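Local coordinates for nucleoside diphosphate kinase (Pyrobaculum aerophilum, PDB 1XQI), which probably catalyses transfer of the gamma phosphate of ATP to nucleoside diphosphates, through a phosphohistidine intermediate and with magnesium, at residues L19-P24 with L170-D175; S37-A42 with G146-D151. The protein carries 6 engineered substitutions. All blocks are in the same frame, centred on the assembly; numbering follows the deposited sequence.

Overall arrangement
Both contacts join the front of the chain to its last third, and 37-42 with 146-151 is nested inside the loop closed by 19-24 with 170-175. Interaction 1 is the buried one: strand 17-22 pairs with strand 171-173 near the middle of the chain, mainly through backbone hydrogen bonds. Interaction 2, partly buried and with its centre about 15 Å from that of the chain, joins helix 32-42 to helix 148-152 mainly through side chains, a salt bridge at the surface and an apolar pair beneath. Their centres are about 13 Å apart, and they touch: Phe39 packs on Leu20, and Leu170 on the first turn of helix 148-152.

Interaction 1. Residues L19-P24 with L170-D175; sequences LLILKP and LVHASD
The antiparallel pairing of strand 17-22 with strand 171-173, at an edge of the four-stranded ferredoxin-fold sheet, as counted within this chain, carries His172, the predicted phosphohistidine. Ile21 and His172 form a hydrogen-bonded pair, with Ile21 N to His172 O at 2.9 Å and His172 N to Ile21 O at 3.1 Å. Beyond it, Ser174 N binds Leu19 O, and at the other end Lys23 N donates to Leu170 O at 2.9 Å. Leu20, Leu22, Val171 and Ala173 share one face, where Leu20, Val171 and Ala173 meet helix 127-135; here Leu22 CD1 lies alongside Val171 CG1, and the Leu20 side chain crosses that of Val171, Leu20 CD1 3.9 Å from Val171 CB. On the other face, the His172 ring, its CG anti to the backbone N (chi1 161°), brings CD2 to 4.0 Å from Ile21 CD1, while Leu19 CD1 approaches its edge. The extended chain of Lys23 runs along the backbone of 170-171, its CE 3.4 Å from Val171 O. Glu183 is hydrogen-bonded to His172 NE2 and to Ser174 OG, which in turn receives a weak bond from Leu19 N. The NE2 bond would fix the rotation of the imidazole and is consistent with ND1 being the phosphorylated nitrogen; Lys23 NZ, probably an ATP ligand, lies 5.9 Å from His172 ND1.

Interaction 2. Residues S37-A42 with G146-D151; sequences SRFKKA and GTIRGD. Engineered in segment 37-42: Lys40 (natural residue Glu).
Bends at chi2 (-100°) and chi3 (-78°) carry the Arg38 side chain from helix 32-42 across to Asp151, whose CG stands anti to its own carbonyl carbon. Arg38 NH2 donates to Asp151 OD1 at 3.0 Å, and NH1 adds a weak bond to the same oxygen, so one carboxylate oxygen takes both terminal nitrogens in a salt bridge. OD1 is met on its anti side and lies close to the guanidinium plane, although the two flat groups are turned 71° apart. Gly146 N holds the carboxylate from its own segment, reaching Asp151 OD2 at 3.1 Å on the syn side and OD1 more weakly. The acid is thus gripped from two directions, and the turn before the helix positions the partner of Arg38. Thr147 is the N-cap of this helix: its OG1 accepts from Gly150 N at 3.1 Å and also bonds Pro144 O. Below the charges, Ile148 slides past Arg38 in the opposite direction, with CG1 4.0 Å from NE, and its CD1 comes 3.5 Å from Phe39 CZ, the two side chains crossing at about a right angle. An alanine in place of Arg38 would probably leave the Asp151 carboxylate without its cationic mate and uncover Ile148 on the side where the arginine chain now lies. Arg149 points away from helix 32-42 and its side chain touches Asn169; both are probably ATP ligands. Phe39 and Ile148 also rest on helix 127-135, through Leu134 and Val135 respectively, so this third helix runs beneath the apolar part of the contact. Away from helix 148-152, the engineered Lys40 forms a salt bridge with Asp33 of the second subunit, so helix 32-42 lies between helix 148-152 and the second subunit.

Interaction 1. Residues L19-P24 with L170-D175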
loop_
_atom_site.group_PDB
_atom_site.type_symbol
_atom_site.label_atom_id
_atom_site.label_comp_id
_atom_site.label_asym_id
_atom_site.label_seq_id
_atom_site.Cartn_x
_atom_site.Cartn_y
_atom_site.Cartn_z
ATOM N N LEU A 19 -0.112 -6.812 12.794
ATOM C CA LEU A 19 0.242 -5.516 12.253
ATOM C C LEU A 19 1.714 -5.545 11.863
ATOM O O LEU A 19 2.598 -5.917 12.679
ATOM C CB LEU A 19 -0.005 -4.449 13.326
ATOM C CG LEU A 19 0.066 -2.933 13.080
ATOM C CD1 LEU A 19 1.466 -2.467 12.828
ATOM C CD2 LEU A 19 -0.857 -2.534 11.948
ATOM N N LEU A 20 1.974 -5.133 10.627
ATOM C CA LEU A 20 3.325 -4.979 10.133
ATOM C C LEU A 20 3.560 -3.540 9.671
ATOM O O LEU A 20 2.730 -2.968 8.983
ATOM C CB LEU A 20 3.601 -5.991 8.998
ATOM C CG LEU A 20 5.065 -5.876 8.556
ATOM C CD1 LEU A 20 6.021 -6.988 9.091
ATOM C CD2 LEU A 20 5.096 -5.723 7.055
ATOM N N ILE A 21 4.701 -2.960 10.049
ATOM C CA ILE A 21 5.089 -1.598 9.606
ATOM C C ILE A 21 6.382 -1.654 8.818
ATOM O O ILE A 21 7.389 -2.148 9.331
ATOM C CB ILE A 21 5.358 -0.650 10.793
ATOM C CG1 ILE A 21 4.171 -0.703 11.772
ATOM C CG2 ILE A 21 5.670 0.785 10.272
ATOM C CD1 ILE A 21 4.311 0.177 12.984
ATOM N N LEU A 22 6.362 -1.186 7.574
ATOM C CA LEU A 22 7.606 -0.960 6.866
ATOM C C LEU A 22 8.089 0.409 7.340
ATOM O O LEU A 22 7.360 1.386 7.239
ATOM C CB LEU A 22 7.451 -1.046 5.341
ATOM C CG LEU A 22 7.234 -2.451 4.746
ATOM C CD1 LEU A 22 7.608 -3.589 5.672
ATOM C CD2 LEU A 22 5.794 -2.690 4.287
ATOM N N LYS A 23 9.308 0.440 7.877
ATOM C CA LYS A 23 9.925 1.627 8.518
ATOM C C LYS A 23 10.573 2.507 7.474
ATOM O O LYS A 23 10.758 2.079 6.331
ATOM C CB LYS A 23 10.981 1.179 9.535
ATOM C CG LYS A 23 10.483 0.150 10.549
ATOM C CD LYS A 23 11.455 0.008 11.724
ATOM C CE LYS A 23 10.809 -0.744 12.915
ATOM N NZ LYS A 23 11.856 -1.207 13.899
ATOM N N PRO A 24 10.924 3.741 7.832
ATOM C CA PRO A 24 11.323 4.644 6.738
ATOM C C PRO A 24 12.476 4.154 5.820
ATOM O O PRO A 24 12.379 4.320 4.586
ATOM C CB PRO A 24 11.642 5.930 7.461
ATOM C CG PRO A 24 10.812 5.829 8.785
ATOM C CD PRO A 24 10.943 4.411 9.150
ATOM N N LEU A 170 14.153 -2.684 9.316
ATOM C CA LEU A 170 13.160 -2.710 8.212
ATOM C C LEU A 170 11.723 -2.667 8.646
ATOM O O LEU A 170 10.970 -1.907 8.074
ATOM C CB LEU A 170 13.375 -3.893 7.259
ATOM C CG LEU A 170 14.819 -4.086 6.825
ATOM C CD1 LEU A 170 14.904 -5.373 6.024
ATOM C CD2 LEU A 170 15.342 -2.870 6.054
ATOM N N VAL A 171 11.356 -3.474 9.652
ATOM C CA VAL A 171 9.961 -3.671 10.011
ATOM C C VAL A 171 9.745 -3.811 11.506
ATOM O O VAL A 171 10.694 -4.085 12.277
ATOM C CB VAL A 171 9.362 -4.911 9.287
ATOM C CG1 VAL A 171 9.733 -4.893 7.800
ATOM C CG2 VAL A 171 9.826 -6.227 9.911
ATOM N N HIS A 172 8.487 -3.581 11.894
ATOM C CA HIS A 172 7.939 -3.935 13.193
ATOM C C HIS A 172 6.757 -4.873 12.987
ATOM O O HIS A 172 5.857 -4.571 12.187
ATOM C CB HIS A 172 7.419 -2.695 13.924
ATOM C CG HIS A 172 6.459 -3.014 15.031
ATOM N ND1 HIS A 172 6.867 -3.241 16.325
ATOM C CD2 HIS A 172 5.108 -3.165 15.032
ATOM C CE1 HIS A 172 5.817 -3.510 17.081
ATOM N NE2 HIS A 172 4.737 -3.467 16.325
ATOM N N ALA A 173 6.760 -5.983 13.707
ATOM C CA ALA A 173 5.704 -6.974 13.671
ATOM C C ALA A 173 5.145 -7.146 15.082
ATOM O O ALA A 173 5.927 -7.146 16.062
ATOM C CB ALA A 173 6.220 -8.319 13.152
ATOM N N SER A 174 3.811 -7.300 15.194
ATOM C CA SER A 174 3.219 -7.545 16.481
ATOM C C SER A 174 3.847 -8.817 17.018
ATOM O O SER A 174 4.119 -9.758 16.261
ATOM C CB SER A 174 1.705 -7.679 16.411
ATOM O OG SER A 174 1.107 -6.496 15.894
ATOM N N ASP A 175 4.123 -8.808 18.323
ATOM C CA ASP A 175 4.868 -9.885 18.936
ATOM C C ASP A 175 3.951 -10.778 19.678
ATOM O O ASP A 175 4.441 -11.644 20.361
ATOM C CB ASP A 175 5.988 -9.387 19.883
ATOM C CG ASP A 175 5.442 -8.855 21.240
ATOM O OD1 ASP A 175 6.280 -8.604 22.149
ATOM O OD2 ASP A 175 4.188 -8.681 21.402
#

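Interaction 2. Residues S37-A42 with G146-D151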
loop_
_atom_site.group_PDB
_atom_site.type_symbol
_atom_site.label_atom_id
_atom_site.label_comp_id
_atom_site.label_asym_id
_atom_site.label_seq_id
_atom_site.Cartn_x
_atom_site.Cartn_y
_atom_site.Cartn_z
ATOM N N SER A 37 5.292 -9.056 -1.534
ATOM C CA SER A 37 5.332 -10.334 -2.242
ATOM C C SER A 37 5.551 -11.595 -1.338
ATOM O O SER A 37 4.940 -12.643 -1.549
ATOM C CB SER A 37 6.313 -10.284 -3.410
ATOM O OG SER A 37 6.683 -11.598 -3.773
ATOM N N ARG A 38 6.414 -11.499 -0.333
ATOM C CA ARG A 38 6.658 -12.646 0.547
ATOM C C ARG A 38 5.393 -13.039 1.306
ATOM O O ARG A 38 5.156 -14.244 1.520
ATOM C CB ARG A 38 7.801 -12.387 1.501
ATOM C CG ARG A 38 8.847 -11.507 0.914
ATOM C CD ARG A 38 10.078 -12.216 0.371
ATOM N NE ARG A 38 10.932 -12.587 1.490
ATOM C CZ ARG A 38 12.264 -12.672 1.486
ATOM N NH1 ARG A 38 13.012 -12.416 0.394
ATOM N NH2 ARG A 38 12.835 -13.041 2.623
ATOM N N PHE A 39 4.558 -12.058 1.673
ATOM C CA PHE A 39 3.404 -12.378 2.486
ATOM C C PHE A 39 2.299 -12.971 1.602
ATOM O O PHE A 39 1.661 -13.956 1.952
ATOM C CB PHE A 39 2.930 -11.149 3.272
ATOM C CG PHE A 39 3.962 -10.609 4.257
ATOM C CD1 PHE A 39 4.263 -9.242 4.303
ATOM C CD2 PHE A 39 4.637 -11.460 5.146
ATOM C CE1 PHE A 39 5.195 -8.733 5.249
ATOM C CE2 PHE A 39 5.588 -10.970 6.090
ATOM C CZ PHE A 39 5.866 -9.604 6.142
ATOM N N LYS A 40 2.100 -12.380 0.430
ATOM C CA LYS A 40 1.154 -12.881 -0.559
ATOM C C LYS A 40 1.511 -14.327 -0.912
ATOM O O LYS A 40 0.635 -15.190 -1.001
ATOM C CB LYS A 40 1.193 -12.028 -1.832
ATOM C CG LYS A 40 0.562 -12.738 -3.048
ATOM C CD LYS A 40 0.671 -11.949 -4.325
ATOM C CE LYS A 40 1.924 -12.269 -5.118
ATOM N NZ LYS A 40 2.008 -11.320 -6.311
ATOM N N LYS A 41 2.804 -14.605 -1.094
ATOM C CA LYS A 41 3.185 -15.945 -1.465
ATOM C C LYS A 41 2.927 -16.964 -0.395
ATOM O O LYS A 41 2.707 -18.110 -0.716
ATOM C CB LYS A 41 4.611 -16.012 -1.991
ATOM C CG LYS A 41 4.628 -15.612 -3.393
ATOM C CD LYS A 41 5.996 -15.144 -3.851
ATOM C CE LYS A 41 5.901 -14.825 -5.378
ATOM N NZ LYS A 41 7.209 -14.389 -5.856
ATOM N N ALA A 42 2.898 -16.554 0.861
ATOM C CA ALA A 42 2.731 -17.495 1.961
ATOM C C ALA A 42 1.260 -17.834 2.162
ATOM O O ALA A 42 0.927 -18.819 2.821
ATOM C CB ALA A 42 3.331 -16.919 3.256
ATOM N N GLY A 146 16.648 -16.032 3.650
ATOM C CA GLY A 146 15.279 -16.493 3.485
ATOM C C GLY A 146 14.340 -15.607 4.254
ATOM O O GLY A 146 13.227 -15.394 3.823
ATOM N N THR A 147 14.784 -15.105 5.406
ATOM C CA THR A 147 13.979 -14.172 6.225
ATOM C C THR A 147 14.110 -12.771 5.683
ATOM O O THR A 147 15.094 -12.454 5.000
ATOM C CB THR A 147 14.372 -14.124 7.733
ATOM O OG1 THR A 147 15.618 -13.419 7.867
ATOM C CG2 THR A 147 14.394 -15.566 8.380
ATOM N N ILE A 148 13.113 -11.934 5.970
ATOM C CA ILE A 148 13.137 -10.567 5.465
ATOM C C ILE A 148 14.406 -9.808 5.957
ATOM O O ILE A 148 15.091 -9.183 5.143
ATOM C CB ILE A 148 11.796 -9.820 5.675
ATOM C CG1 ILE A 148 10.677 -10.504 4.878
ATOM C CG2 ILE A 148 11.908 -8.371 5.233
ATOM C CD1 ILE A 148 9.254 -10.058 5.281
ATOM N N ARG A 149 14.760 -9.917 7.232
ATOM C CA ARG A 149 15.850 -9.129 7.756
ATOM C C ARG A 149 17.208 -9.652 7.246
ATOM O O ARG A 149 18.128 -8.857 6.984
ATOM C CB ARG A 149 15.730 -8.910 9.282
ATOM C CG ARG A 149 14.315 -8.370 9.612
ATOM C CD ARG A 149 14.149 -7.341 10.715
ATOM N NE ARG A 149 13.861 -8.025 11.949
ATOM C CZ ARG A 149 13.010 -7.641 12.917
ATOM N NH1 ARG A 149 12.302 -6.497 12.888
ATOM N NH2 ARG A 149 12.903 -8.438 13.965
ATOM N N GLY A 150 17.321 -10.956 6.984
ATOM C CA GLY A 150 18.610 -11.468 6.452
ATOM C C GLY A 150 18.808 -11.175 4.958
ATOM O O GLY A 150 19.934 -11.019 4.476
ATOM N N ASP A 151 17.730 -11.133 4.202
ATOM C CA ASP A 151 17.875 -10.882 2.777
ATOM C C ASP A 151 18.007 -9.406 2.433
ATOM O O ASP A 151 18.605 -9.091 1.401
ATOM C CB ASP A 151 16.756 -11.531 1.941
ATOM C CG ASP A 151 16.765 -13.031 2.017
ATOM O OD1 ASP A 151 15.663 -13.602 1.973
ATOM O OD2 ASP A 151 17.846 -13.661 2.151
#